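Local structure of glutathione reductase (Bartonella henselae, 3O0H) at residues P71-S79 against E205-L213. The protein probably catalyses the NADPH-dependent reduction of glutathione disulfide to two molecules of glutathione, using a bound FAD as the redox cofactor. Numbering follows the deposited sequence. Where two conformers were deposited one is given.
Sequences PKKLYFYAS and EFANIFHGL. With FAD (flavin-adenine dinucleotide), chain H.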
ATOM      1  N   PRO B  71      -2.406  -1.148 -20.210  1.00 13.09           N
ATOM      2  CA  PRO B  71      -1.433  -2.191 -20.603  1.00 13.66           C
ATOM      3  C   PRO B  71      -0.007  -2.037 -20.057  1.00 13.72           C
ATOM      4  O   PRO B  71       0.644  -3.051 -19.811  1.00 14.79           O
ATOM      5  CB  PRO B  71      -1.444  -2.136 -22.122  1.00 13.88           C
ATOM      6  CG  PRO B  71      -2.032  -0.776 -22.466  1.00 14.84           C
ATOM      7  CD  PRO B  71      -2.988  -0.458 -21.374  1.00 13.02           C
ATOM      8  N   LYS B  72       0.451  -0.802 -19.835  1.00 13.56           N
ATOM      9  CA  LYS B  72       1.704  -0.520 -19.174  1.00 14.47           C
ATOM     10  C   LYS B  72       1.762  -1.246 -17.794  1.00 14.14           C
ATOM     11  O   LYS B  72       2.759  -1.893 -17.429  1.00 13.75           O
ATOM     12  CB  LYS B  72       1.797   1.025 -18.982  1.00 15.07           C
ATOM     13  CG  LYS B  72       2.959   1.537 -18.225  1.00 18.89           C
ATOM     14  CD  LYS B  72       2.802   1.554 -16.697  1.00 18.92           C
ATOM     15  CE  LYS B  72       2.001   2.725 -16.209  1.00 17.08           C
ATOM     16  NZ  LYS B  72       2.409   4.120 -16.643  1.00 15.65           N
ATOM     17  N   LYS B  73       0.701  -1.103 -17.028  1.00 13.60           N
ATOM     18  CA  LYS B  73       0.657  -1.671 -15.676  1.00 14.92           C
ATOM     19  C   LYS B  73       0.613  -3.204 -15.747  1.00 13.47           C
ATOM     20  O   LYS B  73       1.185  -3.908 -14.908  1.00 13.39           O
ATOM     21  CB  LYS B  73      -0.547  -1.104 -14.906  1.00 15.67           C
ATOM     22  CG  LYS B  73      -0.615  -1.539 -13.415  1.00 18.33           C
ATOM     23  CD  LYS B  73       0.422  -0.842 -12.625  1.00 18.06           C
ATOM     24  CE  LYS B  73       0.315  -1.098 -11.099  1.00 21.22           C
ATOM     25  NZ  LYS B  73      -0.882  -0.580 -10.345  1.00 18.26           N
ATOM     26  N   LEU B  74      -0.043  -3.731 -16.773  1.00 13.33           N
ATOM     27  CA  LEU B  74      -0.079  -5.182 -16.949  1.00 12.92           C
ATOM     28  C   LEU B  74       1.310  -5.717 -17.260  1.00 12.51           C
ATOM     29  O   LEU B  74       1.693  -6.782 -16.731  1.00 13.73           O
ATOM     30  CB  LEU B  74      -1.069  -5.590 -18.031  1.00 12.90           C
ATOM     31  CG  LEU B  74      -2.535  -5.315 -17.723  1.00 14.53           C
ATOM     32  CD1 LEU B  74      -3.440  -5.638 -18.935  1.00 12.86           C
ATOM     33  CD2 LEU B  74      -3.021  -6.093 -16.467  1.00 16.37           C
ATOM     34  N   TYR B  75       2.057  -5.014 -18.101  1.00 12.13           N
ATOM     35  CA  TYR B  75       3.369  -5.468 -18.526  1.00 11.98           C
ATOM     36  C   TYR B  75       4.316  -5.313 -17.366  1.00 12.18           C
ATOM     37  O   TYR B  75       5.226  -6.120 -17.207  1.00 12.64           O
ATOM     38  CB  TYR B  75       3.885  -4.708 -19.783  1.00 13.45           C
ATOM     39  CG  TYR B  75       3.232  -5.216 -21.077  1.00 12.51           C
ATOM     40  CD1 TYR B  75       1.927  -5.718 -21.074  1.00 14.40           C
ATOM     41  CD2 TYR B  75       3.904  -5.165 -22.287  1.00 15.19           C
ATOM     42  CE1 TYR B  75       1.315  -6.195 -22.286  1.00 13.19           C
ATOM     43  CE2 TYR B  75       3.316  -5.626 -23.478  1.00 17.99           C
ATOM     44  CZ  TYR B  75       2.018  -6.126 -23.471  1.00 15.27           C
ATOM     45  OH  TYR B  75       1.447  -6.558 -24.659  1.00 12.99           O
ATOM     46  N   PHE B  76       4.122  -4.238 -16.595  1.00 11.83           N
ATOM     47  CA  PHE B  76       4.825  -4.003 -15.326  1.00 12.37           C
ATOM     48  C   PHE B  76       4.655  -5.225 -14.420  1.00 12.56           C
ATOM     49  O   PHE B  76       5.632  -5.826 -13.981  1.00 13.59           O
ATOM     50  CB  PHE B  76       4.187  -2.800 -14.608  1.00 12.27           C
ATOM     51  CG  PHE B  76       4.606  -2.658 -13.163  1.00 12.29           C
ATOM     52  CD1 PHE B  76       5.840  -2.128 -12.834  1.00 13.53           C
ATOM     53  CD2 PHE B  76       3.744  -2.993 -12.145  1.00 12.72           C
ATOM     54  CE1 PHE B  76       6.221  -1.958 -11.479  1.00 14.24           C
ATOM     55  CE2 PHE B  76       4.117  -2.841 -10.796  1.00 15.83           C
ATOM     56  CZ  PHE B  76       5.355  -2.324 -10.467  1.00 13.86           C
ATOM     57  N   TYR B  77       3.420  -5.640 -14.186  1.00 12.84           N
ATOM     58  CA  TYR B  77       3.198  -6.854 -13.363  1.00 13.46           C
ATOM     59  C   TYR B  77       3.879  -8.100 -13.968  1.00 14.39           C
ATOM     60  O   TYR B  77       4.562  -8.880 -13.273  1.00 14.87           O
ATOM     61  CB  TYR B  77       1.709  -7.138 -13.178  1.00 14.66           C
ATOM     62  CG  TYR B  77       0.932  -6.177 -12.300  1.00 14.94           C
ATOM     63  CD1 TYR B  77       1.394  -5.803 -11.035  1.00 16.34           C
ATOM     64  CD2 TYR B  77      -0.336  -5.731 -12.705  1.00 15.25           C
ATOM     65  CE1 TYR B  77       0.622  -4.944 -10.202  1.00 16.79           C
ATOM     66  CE2 TYR B  77      -1.088  -4.872 -11.902  1.00 18.06           C
ATOM     67  CZ  TYR B  77      -0.623  -4.494 -10.667  1.00 17.66           C
ATOM     68  OH  TYR B  77      -1.428  -3.648  -9.917  1.00 21.96           O
ATOM     69  N   ALA B  78       3.710  -8.295 -15.263  1.00 14.33           N
ATOM     70  CA  ALA B  78       4.317  -9.429 -15.898  1.00 15.19           C
ATOM     71  C   ALA B  78       5.832  -9.452 -15.637  1.00 14.61           C
ATOM     72  O   ALA B  78       6.393 -10.497 -15.340  1.00 16.25           O
ATOM     73  CB  ALA B  78       4.031  -9.437 -17.418  1.00 15.11           C
ATOM     74  N   SER B  79       6.465  -8.304 -15.750  1.00 14.95           N
ATOM     75  CA  SER B  79       7.918  -8.209 -15.634  0.70 15.83           C
ATOM     76  C   SER B  79       8.438  -8.383 -14.189  1.00 16.57           C
ATOM     77  O   SER B  79       9.627  -8.638 -13.976  1.00 17.50           O
ATOM     78  CB  SER B  79       8.419  -6.869 -16.187  0.70 15.78           C
ATOM     79  OG  SER B  79       8.076  -5.780 -15.346  0.70 14.39           O
ATOM     80  N   GLU B 205       9.908   3.360 -17.263  1.00 10.44           N
ATOM     81  CA  GLU B 205       8.950   2.272 -17.008  1.00 10.99           C
ATOM     82  C   GLU B 205       9.232   1.112 -17.965  1.00 11.45           C
ATOM     83  O   GLU B 205       9.288  -0.019 -17.544  1.00 11.50           O
ATOM     84  CB  GLU B 205       7.515   2.746 -17.118  1.00 11.88           C
ATOM     85  CG  GLU B 205       7.068   3.534 -15.875  1.00 12.05           C
ATOM     86  CD  GLU B 205       5.719   4.196 -15.996  1.00 12.13           C
ATOM     87  OE1 GLU B 205       5.173   4.310 -17.116  1.00 14.66           O
ATOM     88  OE2 GLU B 205       5.177   4.638 -14.969  1.00 11.03           O
ATOM     89  N   PHE B 206       9.384   1.417 -19.253  1.00 11.93           N
ATOM     90  CA  PHE B 206       9.592   0.383 -20.265  1.00 11.77           C
ATOM     91  C   PHE B 206      10.996  -0.208 -20.212  1.00 11.26           C
ATOM     92  O   PHE B 206      11.133  -1.384 -20.390  1.00 11.61           O
ATOM     93  CB  PHE B 206       9.268   0.913 -21.663  1.00 13.12           C
ATOM     94  CG  PHE B 206       7.791   0.916 -21.953  1.00 13.94           C
ATOM     95  CD1 PHE B 206       7.131  -0.284 -22.246  1.00 17.46           C
ATOM     96  CD2 PHE B 206       7.060   2.074 -21.871  1.00 14.51           C
ATOM     97  CE1 PHE B 206       5.754  -0.300 -22.480  1.00 15.86           C
ATOM     98  CE2 PHE B 206       5.685   2.069 -22.165  1.00 15.00           C
ATOM     99  CZ  PHE B 206       5.052   0.875 -22.438  1.00 16.73           C
ATOM    100  N   ALA B 207      12.014   0.578 -19.889  1.00 11.74           N
ATOM    101  CA  ALA B 207      13.337  -0.004 -19.612  1.00 12.02           C
ATOM    102  C   ALA B 207      13.252  -1.094 -18.550  1.00 12.46           C
ATOM    103  O   ALA B 207      13.795  -2.189 -18.751  1.00 12.92           O
ATOM    104  CB  ALA B 207      14.418   1.066 -19.249  1.00 12.46           C
ATOM    105  N   ASN B 208      12.568  -0.822 -17.436  1.00 11.34           N
ATOM    106  CA  ASN B 208      12.498  -1.789 -16.386  1.00 11.51           C
ATOM    107  C   ASN B 208      11.624  -2.985 -16.738  1.00 11.77           C
ATOM    108  O   ASN B 208      11.918  -4.115 -16.303  1.00 12.13           O
ATOM    109  CB  ASN B 208      12.069  -1.150 -15.057  1.00 12.96           C
ATOM    110  CG  ASN B 208      13.152  -0.323 -14.448  1.00  9.87           C
ATOM    111  OD1 ASN B 208      14.239  -0.854 -14.099  1.00 12.72           O
ATOM    112  ND2 ASN B 208      12.910   0.983 -14.337  1.00  9.21           N
ATOM    113  N   ILE B 209      10.587  -2.756 -17.526  1.00 10.73           N
ATOM    114  CA  ILE B 209       9.742  -3.849 -18.020  1.00 11.28           C
ATOM    115  C   ILE B 209      10.575  -4.814 -18.871  1.00 11.94           C
ATOM    116  O   ILE B 209      10.612  -5.998 -18.590  1.00 12.44           O
ATOM    117  CB  ILE B 209       8.516  -3.321 -18.798  1.00 11.47           C
ATOM    118  CG1 ILE B 209       7.438  -2.821 -17.837  1.00 13.45           C
ATOM    119  CG2 ILE B 209       7.864  -4.388 -19.714  1.00 10.06           C
ATOM    120  CD1 ILE B 209       6.471  -1.827 -18.500  1.00 11.14           C
ATOM    121  N   PHE B 210      11.263  -4.303 -19.883  1.00 12.59           N
ATOM    122  CA  PHE B 210      11.982  -5.187 -20.793  1.00 13.53           C
ATOM    123  C   PHE B 210      13.130  -5.881 -20.086  1.00 14.21           C
ATOM    124  O   PHE B 210      13.299  -7.082 -20.214  1.00 15.38           O
ATOM    125  CB  PHE B 210      12.402  -4.433 -22.052  1.00 14.33           C
ATOM    126  CG  PHE B 210      11.247  -4.191 -22.995  1.00 13.79           C
ATOM    127  CD1 PHE B 210      10.616  -5.268 -23.621  1.00 16.21           C
ATOM    128  CD2 PHE B 210      10.813  -2.902 -23.262  1.00 12.20           C
ATOM    129  CE1 PHE B 210       9.561  -5.074 -24.481  1.00 15.19           C
ATOM    130  CE2 PHE B 210       9.751  -2.686 -24.097  1.00 12.77           C
ATOM    131  CZ  PHE B 210       9.104  -3.787 -24.711  1.00 15.79           C
ATOM    132  N   HIS B 211      13.882  -5.147 -19.275  1.00 13.96           N
ATOM    133  CA  HIS B 211      14.951  -5.780 -18.488  1.00 14.45           C
ATOM    134  C   HIS B 211      14.394  -6.921 -17.634  1.00 16.19           C
ATOM    135  O   HIS B 211      14.954  -8.043 -17.609  1.00 16.82           O
ATOM    136  CB  HIS B 211      15.658  -4.737 -17.608  1.00 14.39           C
ATOM    137  CG  HIS B 211      16.718  -5.336 -16.748  1.00 15.86           C
ATOM    138  ND1 HIS B 211      17.989  -5.583 -17.223  1.00 16.49           N
ATOM    139  CD2 HIS B 211      16.667  -5.851 -15.492  1.00 17.10           C
ATOM    140  CE1 HIS B 211      18.685  -6.206 -16.285  1.00 18.38           C
ATOM    141  NE2 HIS B 211      17.906  -6.388 -15.230  1.00 20.54           N
ATOM    142  N   GLY B 212      13.256  -6.690 -16.963  1.00 15.26           N
ATOM    143  CA  GLY B 212      12.656  -7.756 -16.150  1.00 16.73           C
ATOM    144  C   GLY B 212      12.259  -9.011 -16.951  1.00 17.62           C
ATOM    145  O   GLY B 212      12.267 -10.116 -16.424  1.00 18.92           O
ATOM    146  N   LEU B 213      11.913  -8.830 -18.213  1.00 16.63           N
ATOM    147  CA  LEU B 213      11.560  -9.927 -19.096  1.00 17.42           C
ATOM    148  C   LEU B 213      12.786 -10.584 -19.781  1.00 18.88           C
ATOM    149  O   LEU B 213      12.629 -11.522 -20.580  1.00 20.25           O
ATOM    150  CB  LEU B 213      10.547  -9.481 -20.125  1.00 16.56           C
ATOM    151  CG  LEU B 213       9.209  -8.935 -19.577  1.00 15.52           C
ATOM    152  CD1 LEU B 213       8.423  -8.280 -20.678  1.00 15.85           C
ATOM    153  CD2 LEU B 213       8.434 -10.044 -18.866  1.00 15.16           C
TER
HETATM  154  PA  FAD H 500      -6.942  10.447 -24.561  1.00 12.80           P
HETATM  155  O1A FAD H 500      -5.595  10.339 -25.207  1.00 12.38           O
HETATM  156  O2A FAD H 500      -7.222   9.387 -23.531  1.00 12.81           O
HETATM  157  O5B FAD H 500      -8.134  10.451 -25.626  1.00 11.58           O
HETATM  158  C5B FAD H 500      -8.123  11.195 -26.826  1.00 12.86           C
HETATM  159  C4B FAD H 500      -8.924  10.375 -27.817  1.00 11.36           C
HETATM  160  O4B FAD H 500      -9.291  11.153 -28.946  1.00 13.53           O
HETATM  161  C3B FAD H 500      -8.183   9.157 -28.357  1.00 11.40           C
HETATM  162  O3B FAD H 500      -8.983   7.982 -28.197  1.00 14.23           O
HETATM  163  C2B FAD H 500      -7.969   9.464 -29.827  1.00 13.87           C
HETATM  164  O2B FAD H 500      -8.046   8.295 -30.607  1.00 13.57           O
HETATM  165  C1B FAD H 500      -9.106  10.367 -30.164  1.00 12.14           C
HETATM  166  N9A FAD H 500      -8.962  11.448 -31.152  1.00 11.65           N
HETATM  167  C8A FAD H 500      -7.982  12.393 -31.225  1.00  9.30           C
HETATM  168  N7A FAD H 500      -8.314  13.273 -32.182  1.00  9.28           N
HETATM  169  C5A FAD H 500      -9.513  12.879 -32.706  1.00  9.21           C
HETATM  170  C6A FAD H 500     -10.354  13.430 -33.636  1.00 11.56           C
HETATM  171  N6A FAD H 500     -10.056  14.551 -34.312  1.00 11.03           N
HETATM  172  N1A FAD H 500     -11.537  12.795 -33.925  1.00 11.19           N
HETATM  173  C2A FAD H 500     -11.875  11.649 -33.246  1.00 13.23           C
HETATM  174  N3A FAD H 500     -11.064  11.119 -32.299  1.00 12.87           N
HETATM  175  C4A FAD H 500      -9.926  11.772 -32.023  1.00 11.87           C
HETATM  176  N1  FAD H 500      -1.603   8.646 -17.060  1.00 13.72           N
HETATM  177  C2  FAD H 500      -1.783   8.319 -15.732  1.00 11.18           C
HETATM  178  O2  FAD H 500      -2.519   8.990 -14.964  1.00 12.68           O
HETATM  179  N3  FAD H 500      -1.160   7.243 -15.234  1.00 12.28           N
HETATM  180  C4  FAD H 500      -0.364   6.414 -16.007  1.00 14.17           C
HETATM  181  O4  FAD H 500       0.129   5.422 -15.455  1.00 13.93           O
HETATM  182  C4X FAD H 500      -0.175   6.736 -17.352  1.00 11.92           C
HETATM  183  N5  FAD H 500       0.584   5.952 -18.176  1.00 14.92           N
HETATM  184  C5X FAD H 500       0.697   6.306 -19.520  1.00 11.58           C
HETATM  185  C6  FAD H 500       1.485   5.508 -20.332  1.00 11.57           C
HETATM  186  C7  FAD H 500       1.626   5.800 -21.682  1.00 12.69           C
HETATM  187  C7M FAD H 500       2.489   4.884 -22.533  1.00 14.26           C
HETATM  188  C8  FAD H 500       0.972   6.891 -22.219  1.00 10.10           C
HETATM  189  C8M FAD H 500       1.141   7.255 -23.680  1.00 10.35           C
HETATM  190  C9  FAD H 500       0.201   7.712 -21.405  1.00  9.20           C
HETATM  191  C9A FAD H 500       0.068   7.420 -20.043  1.00  8.53           C
HETATM  192  N10 FAD H 500      -0.696   8.199 -19.192  1.00 12.23           N
HETATM  193  C10 FAD H 500      -0.834   7.850 -17.872  1.00 12.02           C
HETATM  194  C1' FAD H 500      -1.396   9.416 -19.655  1.00 10.35           C
HETATM  195  C2' FAD H 500      -2.853   9.202 -19.977  1.00 12.33           C
HETATM  196  O2' FAD H 500      -2.950   8.250 -21.019  1.00 12.21           O
HETATM  197  C3' FAD H 500      -3.429  10.520 -20.424  1.00 10.98           C
HETATM  198  O3' FAD H 500      -3.125  11.590 -19.548  1.00 12.45           O
HETATM  199  C4' FAD H 500      -4.915  10.386 -20.676  1.00 13.31           C
HETATM  200  O4' FAD H 500      -5.121   9.333 -21.622  1.00 14.55           O
HETATM  201  C5' FAD H 500      -5.489  11.677 -21.246  1.00 11.45           C
HETATM  202  O5' FAD H 500      -6.919  11.560 -21.421  1.00 11.35           O
HETATM  203  P   FAD H 500      -7.560  12.451 -22.592  1.00 10.72           P
HETATM  204  O1P FAD H 500      -9.068  12.352 -22.533  1.00 14.03           O
HETATM  205  O2P FAD H 500      -7.034  13.867 -22.497  1.00 10.01           O
HETATM  206  O3P FAD H 500      -6.991  11.942 -23.980  1.00 10.76           O
HETATM  207  O   HOH W   1       2.960   6.168 -14.509  1.00  9.38           O
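Lys72 and Glu205 form the polar end of this helix pair. The salt bridge runs from Lys72 NZ to Glu205 OE1 at 2.8 Å, approaching on the syn side but 32° out of the carboxylate plane. Lys72 starts with CG anti to the backbone N (chi1 175°) and then bends at each later torsion, which turns NZ toward the flavin, whereas Glu205 is extended beyond CG. Lys72 NZ also donates to FAD N5 and, at 2.9 Å, to FAD O4. A water that accepts from Lys72 NZ lies 2.7 Å from Glu205 OE2. Glu205, held through OE2 by the backbone N of Phe366, probably helps to position Lys72 NZ.

Helix 201-212 follows a Gly-rich turn of GxGxxG type, consistent with the Rossmann-like NADPH domain of this family; helix 69-88 begins at Cys69 of the Cys64-Cys69 disulfide, probably the redox-active pair. The contact therefore probably joins the FAD-binding part to the NADPH-binding part, with its Lys72-Glu205 end at the flavin.

Apolar packing is centred on Ile209, which lies against the backbone of helix 69-88: Ile209 CG1 sits 3.8 Å from Phe76 CA. Its other branch, Ile209 CG2, meets Tyr75 CB at 4.0 Å. Farther along both helices, Ser79 CB rests 3.4 Å from Ile209 O, and Leu213 CD2 packs on Ser79 CA. The short-segment axes, inclined at 38°, approach to 8.6 Å. The side-chain-less Gly212 brings its CA within 4.8 Å of Ser79 CA.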